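Local coordinates for protein alpha-L-arabinofuranosidase B (PDB 6SXT) that hydrolyses terminal non-reducing alpha-L-arabinofuranosyl residues from arabinoxylan, arabinan and arabinogalactan, with a second domain that binds arabinose, at residues T128-N133 against A273-G279. Residues are numbered along the deposited sequence.
With LXE ([(1~{S},2~{S},3~{S},4~{S})-2-(hydroxymethyl)-3,4-bis(oxidanyl)cyclopentyl]azanium), chain G.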
# COMPACT_ATOMS: atom_id res chain seq x y z
N THR A 128 -6.94 1.36 -4.79
CA THR A 128 -5.67 1.30 -5.53
C THR A 128 -5.51 -0.08 -6.15
O THR A 128 -5.83 -1.09 -5.52
CB THR A 128 -4.52 1.63 -4.56
OG1 THR A 128 -4.79 2.89 -3.94
CG2 THR A 128 -3.18 1.72 -5.24
N GLY A 129 -4.96 -0.14 -7.37
CA GLY A 129 -4.77 -1.42 -8.05
C GLY A 129 -3.90 -1.32 -9.26
O GLY A 129 -3.95 -0.33 -9.98
N TYR A 130 -3.18 -2.41 -9.53
CA TYR A 130 -2.37 -2.59 -10.74
C TYR A 130 -2.72 -3.92 -11.40
O TYR A 130 -3.19 -4.87 -10.76
CB TYR A 130 -0.87 -2.59 -10.41
CG TYR A 130 -0.35 -1.29 -9.84
CD1 TYR A 130 -0.44 -1.01 -8.49
CD2 TYR A 130 0.22 -0.32 -10.65
CE1 TYR A 130 -0.03 0.20 -7.97
CE2 TYR A 130 0.68 0.90 -10.15
CZ TYR A 130 0.55 1.15 -8.79
OH TYR A 130 0.95 2.35 -8.26
N ARG A 131 -2.44 -3.99 -12.71
CA ARG A 131 -2.83 -5.18 -13.50
C ARG A 131 -2.04 -5.27 -14.77
O ARG A 131 -1.56 -4.22 -15.27
CB ARG A 131 -4.33 -5.10 -13.80
CG ARG A 131 -4.97 -6.36 -14.30
CD ARG A 131 -6.51 -6.30 -14.19
NE ARG A 131 -7.04 -7.62 -14.29
CZ ARG A 131 -7.97 -8.13 -13.52
NH1 ARG A 131 -8.61 -7.36 -12.64
NH2 ARG A 131 -8.29 -9.39 -13.63
N ASN A 132 -1.98 -6.49 -15.30
CA ASN A 132 -1.51 -6.72 -16.69
C ASN A 132 -2.41 -7.83 -17.24
O ASN A 132 -2.28 -8.94 -16.77
CB ASN A 132 -0.05 -7.06 -16.81
CG ASN A 132 0.41 -7.11 -18.26
OD1 ASN A 132 -0.33 -7.58 -19.12
ND2 ASN A 132 1.58 -6.58 -18.55
N ASN A 133 -3.34 -7.47 -18.14
CA ASN A 133 -4.24 -8.46 -18.77
C ASN A 133 -3.67 -9.01 -20.08
O ASN A 133 -4.39 -9.83 -20.70
CB ASN A 133 -5.61 -7.84 -18.97
CG ASN A 133 -6.38 -7.72 -17.67
OD1 ASN A 133 -6.20 -8.52 -16.76
ND2 ASN A 133 -7.27 -6.74 -17.58
N ALA A 273 -3.49 -13.58 -16.44
CA ALA A 273 -3.37 -12.14 -16.15
C ALA A 273 -2.66 -12.00 -14.79
O ALA A 273 -2.70 -12.96 -14.01
CB ALA A 273 -4.72 -11.47 -16.12
N ILE A 274 -2.15 -10.81 -14.51
CA ILE A 274 -1.53 -10.54 -13.21
C ILE A 274 -2.25 -9.38 -12.56
O ILE A 274 -2.43 -8.32 -13.20
CB ILE A 274 -0.04 -10.23 -13.39
CG1 ILE A 274 0.64 -11.27 -14.26
CG2 ILE A 274 0.63 -10.09 -12.02
CD1 ILE A 274 2.11 -10.95 -14.54
N ILE A 275 -2.56 -9.54 -11.27
CA ILE A 275 -3.20 -8.46 -10.48
C ILE A 275 -2.34 -8.14 -9.27
O ILE A 275 -1.60 -9.04 -8.79
CB ILE A 275 -4.62 -8.82 -10.01
CG1 ILE A 275 -4.64 -10.15 -9.27
CG2 ILE A 275 -5.59 -8.76 -11.18
CD1 ILE A 275 -5.99 -10.60 -8.72
N LEU A 276 -2.42 -6.93 -8.80
CA LEU A 276 -1.78 -6.52 -7.54
C LEU A 276 -2.72 -5.56 -6.80
O LEU A 276 -3.04 -4.49 -7.35
CB LEU A 276 -0.44 -5.86 -7.80
CG LEU A 276 0.19 -5.26 -6.55
CD1 LEU A 276 0.45 -6.28 -5.48
CD2 LEU A 276 1.47 -4.54 -6.91
N GLY A 277 -3.18 -5.97 -5.62
CA GLY A 277 -3.90 -5.07 -4.70
C GLY A 277 -5.41 -5.19 -4.77
O GLY A 277 -6.07 -4.52 -3.99
N ILE A 278 -5.91 -5.99 -5.70
CA ILE A 278 -7.35 -6.06 -6.10
C ILE A 278 -7.72 -7.50 -6.34
O ILE A 278 -6.84 -8.38 -6.51
CB ILE A 278 -7.57 -5.22 -7.36
CG1 ILE A 278 -6.59 -5.62 -8.47
CG2 ILE A 278 -7.51 -3.75 -7.04
CD1 ILE A 278 -7.00 -5.17 -9.83
N GLY A 279 -9.03 -7.78 -6.37
CA GLY A 279 -9.49 -9.09 -6.84
C GLY A 279 -9.57 -9.19 -8.34
O GLY A 279 -9.35 -8.16 -9.07
C1' LXE G . -14.01 -13.14 -7.53
C2' LXE G . -12.84 -12.16 -7.44
O2' LXE G . -12.11 -12.11 -8.62
C3' LXE G . -12.10 -12.72 -6.31
O3' LXE G . -11.03 -11.77 -5.91
C4' LXE G . -13.18 -12.79 -5.26
C5' LXE G . -12.89 -13.81 -4.17
O5' LXE G . -12.60 -15.11 -4.65
C6' LXE G . -14.47 -13.14 -6.10
N1' LXE G . -15.45 -12.05 -5.82
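Strands far apart in sequence can pair just before one of them enters an active site, as strands 130-132 and 273-276, antiparallel at 174°, illustrate. Four hydrogen bonds in two reciprocal pairs join them: Y130 N to L276 O (3.0 Å) with L276 N to Y130 O (2.9 Å), and N132 N to I274 O (2.8 Å) with I274 N to N132 O (2.9 Å). R131 and I275 form the non-hydrogen-bonded pair between, where R131 CA approaches I274 O at 3.2 Å in a CA-H...O contact.

Y130, N132, I274 and L276 share a face. In its apolar part Y130 CB lies 4.2 Å from L276 CB, and M124, F290 and M295 of the large antiparallel sheet pack against it; Y130 OH and N132 ND2 bond the carbonyls of I72 and H84.

On the other face, the R131 guanidinium lies over I275, CZ to CG2 3.4 Å. Its NE donates to N133 OD1 (2.8 Å), NH2 to the carbonyls of E168, just after adjoining strand 166-167, and substrate-binding G280.

G277 turns the chain at a positive phi of 98°, and G279 CA reaches O3' of LXE at 3.2 Å. The pair forms the centre of a four-stranded antiparallel sheet in the concanavalin-clan beta-sandwich catalytic domain, leading into the arabinofuranose pocket two residues before proton donor D281.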